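PDB 5M45: acetone carboxylase alpha subunit from Xanthobacter autotrophicus Py2, which forms, together with beta and gamma subunits, a multisubunit carboxylase assembly, and belongs to the hydantoinase B/oxoprolinase family. Local coordinates for residues Met187-Gln191 with Ala605-Glu609. Coordinates in Å, arbitrary orientation, origin at the centre of the assembly. Residues are numbered along the deposited sequence.
Sequences MATGQ and AITTE
A buried loop-to-loop contact, centred on Thr-189 and supplemented by a bridging water, joins two parts of the chain more than 400 residues apart. Residues 187-191 belong to the connection between strands 165-175 and 204-208, residues 605-609 to that between strands 598-602 and 610-612. Neither segment is regular, and just 151 Å² is buried between them. The closest CA pair is Thr-189 and Thr-608, 5.6 Å apart.

Thr-189, in an extended backbone conformation (phi/psi -118/163), directs its CA-to-CB bond toward 605-609. Its p rotamer (chi1 59°) lets OG1 donate a hydrogen bond to the carbonyl O of Thr-607 at 2.8 Å, while its CG2 packs 4.1 Å from CG2 of Ile-606. A second, indirect link runs through the backbone: a water donates to Thr-189 O (2.8 Å) and accepts from Glu-609 N (2.9 Å).

Gly-190 follows at phi/psi 126/-58, where a CB would be jammed against the preceding carbonyl O; its N lies 3.9 Å from CG2 of Thr-608. The CA-to-CB bond of Thr-607 points away, and its OG1 is hydrogen-bonded to Phe-536 N; Thr-608 OG1 is hydrogen-bonded to Arg-304 N. Glu-609 OE2 is hydrogen-bonded to Thr-533 OG1, and OE1 to Ser-307 OG of a second copy of this subunit, placing the contact near a subunit interface.

Through this direct side-chain-to-backbone hydrogen bond and single water bridge, a connection of the seven-stranded antiparallel sheet meets the link from the five-stranded to the four-stranded antiparallel sheet, inside a chain of the hydantoinase B/oxoprolinase family.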
ATOM      1  N   MET A 187      11.644  -4.336  10.315  1.00 13.06           N
ATOM      2  CA  MET A 187      11.252  -3.740  11.605  1.00 13.41           C
ATOM      3  C   MET A 187      11.340  -2.211  11.521  1.00 13.42           C
ATOM      4  O   MET A 187      12.034  -1.541  12.286  1.00 13.55           O
ATOM      5  CB  MET A 187      12.190  -4.251  12.709  1.00 13.63           C
ATOM      6  CG  MET A 187      12.466  -5.743  12.726  1.00 13.65           C
ATOM      7  SD  MET A 187      10.995  -6.814  12.636  1.00 13.59           S
ATOM      8  CE  MET A 187      11.805  -8.386  12.857  1.00 13.55           C
ATOM      9  N   ALA A 188      10.633  -1.677  10.524  1.00 13.50           N
ATOM     10  CA  ALA A 188      10.929  -0.370   9.973  1.00 13.56           C
ATOM     11  C   ALA A 188      10.425   0.793  10.849  1.00 13.43           C
ATOM     12  O   ALA A 188       9.428   0.657  11.579  1.00 13.27           O
ATOM     13  CB  ALA A 188      10.290  -0.277   8.603  1.00 13.65           C
ATOM     14  N   THR A 189      11.159   1.903  10.755  1.00 13.54           N
ATOM     15  CA  THR A 189      10.811   3.188  11.326  1.00 13.54           C
ATOM     16  C   THR A 189      10.651   4.195  10.176  1.00 13.29           C
ATOM     17  O   THR A 189      11.145   3.951   9.069  1.00 13.14           O
ATOM     18  CB  THR A 189      11.908   3.724  12.243  1.00 13.90           C
ATOM     19  OG1 THR A 189      13.129   3.854  11.493  1.00 14.35           O
ATOM     20  CG2 THR A 189      12.146   2.785  13.408  1.00 14.06           C
ATOM     21  N   GLY A 190       9.997   5.313  10.477  1.00 13.28           N
ATOM     22  CA  GLY A 190       9.756   6.390   9.508  1.00 13.39           C
ATOM     23  C   GLY A 190       8.308   6.742   9.414  1.00 13.39           C
ATOM     24  O   GLY A 190       7.936   7.895   9.630  1.00 13.61           O
ATOM     25  N   GLN A 191       7.480   5.754   9.072  1.00 13.44           N
ATOM     26  CA  GLN A 191       6.014   5.896   9.157  1.00 13.41           C
ATOM     27  C   GLN A 191       5.568   5.916  10.644  1.00 13.72           C
ATOM     28  O   GLN A 191       6.268   5.370  11.509  1.00 13.60           O
ATOM     29  CB  GLN A 191       5.305   4.743   8.407  1.00 13.25           C
ATOM     30  CG  GLN A 191       5.414   3.358   9.059  1.00 13.03           C
ATOM     31  CD  GLN A 191       6.657   2.540   8.703  1.00 12.91           C
ATOM     32  OE1 GLN A 191       7.666   3.041   8.195  1.00 13.00           O
ATOM     33  NE2 GLN A 191       6.581   1.261   8.992  1.00 12.78           N
ATOM     34  N   ALA A 605      19.047   4.409  20.511  1.00 13.12           N
ATOM     35  CA  ALA A 605      18.997   3.064  19.927  1.00 12.96           C
ATOM     36  C   ALA A 605      17.900   2.871  18.879  1.00 12.77           C
ATOM     37  O   ALA A 605      17.760   1.782  18.323  1.00 12.56           O
ATOM     38  CB  ALA A 605      18.877   2.028  21.044  1.00 12.89           C
ATOM     39  N   ILE A 606      17.121   3.915  18.644  1.00 12.84           N
ATOM     40  CA  ILE A 606      16.107   4.000  17.570  1.00 13.00           C
ATOM     41  C   ILE A 606      16.395   5.223  16.699  1.00 12.80           C
ATOM     42  O   ILE A 606      16.516   6.343  17.203  1.00 12.34           O
ATOM     43  CB  ILE A 606      14.672   4.212  18.101  1.00 13.27           C
ATOM     44  CG1 ILE A 606      14.284   3.077  18.997  1.00 13.42           C
ATOM     45  CG2 ILE A 606      13.692   4.299  16.904  1.00 13.38           C
ATOM     46  CD1 ILE A 606      12.912   3.269  19.662  1.00 13.63           C
ATOM     47  N   THR A 607      16.512   4.991  15.393  1.00 12.77           N
ATOM     48  CA  THR A 607      16.696   6.057  14.419  1.00 12.74           C
ATOM     49  C   THR A 607      15.885   5.774  13.141  1.00 12.76           C
ATOM     50  O   THR A 607      15.417   4.659  12.931  1.00 12.47           O
ATOM     51  CB  THR A 607      18.176   6.264  14.022  1.00 12.82           C
ATOM     52  OG1 THR A 607      18.674   5.098  13.356  1.00 12.87           O
ATOM     53  CG2 THR A 607      19.072   6.588  15.218  1.00 12.85           C
ATOM     54  N   THR A 608      15.722   6.806  12.312  1.00 13.08           N
ATOM     55  CA  THR A 608      15.244   6.652  10.940  1.00 13.35           C
ATOM     56  C   THR A 608      16.447   6.684  10.003  1.00 13.78           C
ATOM     57  O   THR A 608      17.554   7.075  10.414  1.00 13.96           O
ATOM     58  CB  THR A 608      14.238   7.762  10.539  1.00 13.44           C
ATOM     59  OG1 THR A 608      14.809   9.074  10.741  1.00 13.43           O
ATOM     60  CG2 THR A 608      12.970   7.619  11.389  1.00 13.29           C
ATOM     61  N   GLU A 609      16.222   6.312   8.758  1.00 14.11           N
ATOM     62  CA  GLU A 609      17.296   6.122   7.782  1.00 14.81           C
ATOM     63  C   GLU A 609      18.233   7.348   7.624  1.00 14.91           C
ATOM     64  O   GLU A 609      17.777   8.499   7.614  1.00 14.45           O
ATOM     65  CB  GLU A 609      16.771   5.581   6.429  1.00 15.53           C
ATOM     66  CG  GLU A 609      16.066   6.541   5.494  1.00 16.22           C
ATOM     67  CD  GLU A 609      15.523   5.855   4.203  1.00 16.94           C
ATOM     68  OE1 GLU A 609      14.351   6.131   3.834  1.00 18.15           O
ATOM     69  OE2 GLU A 609      16.239   5.062   3.542  1.00 16.94           O
TER
HETATM   70  O   HOH W   1      13.623   5.080   8.232  1.00 21.06           O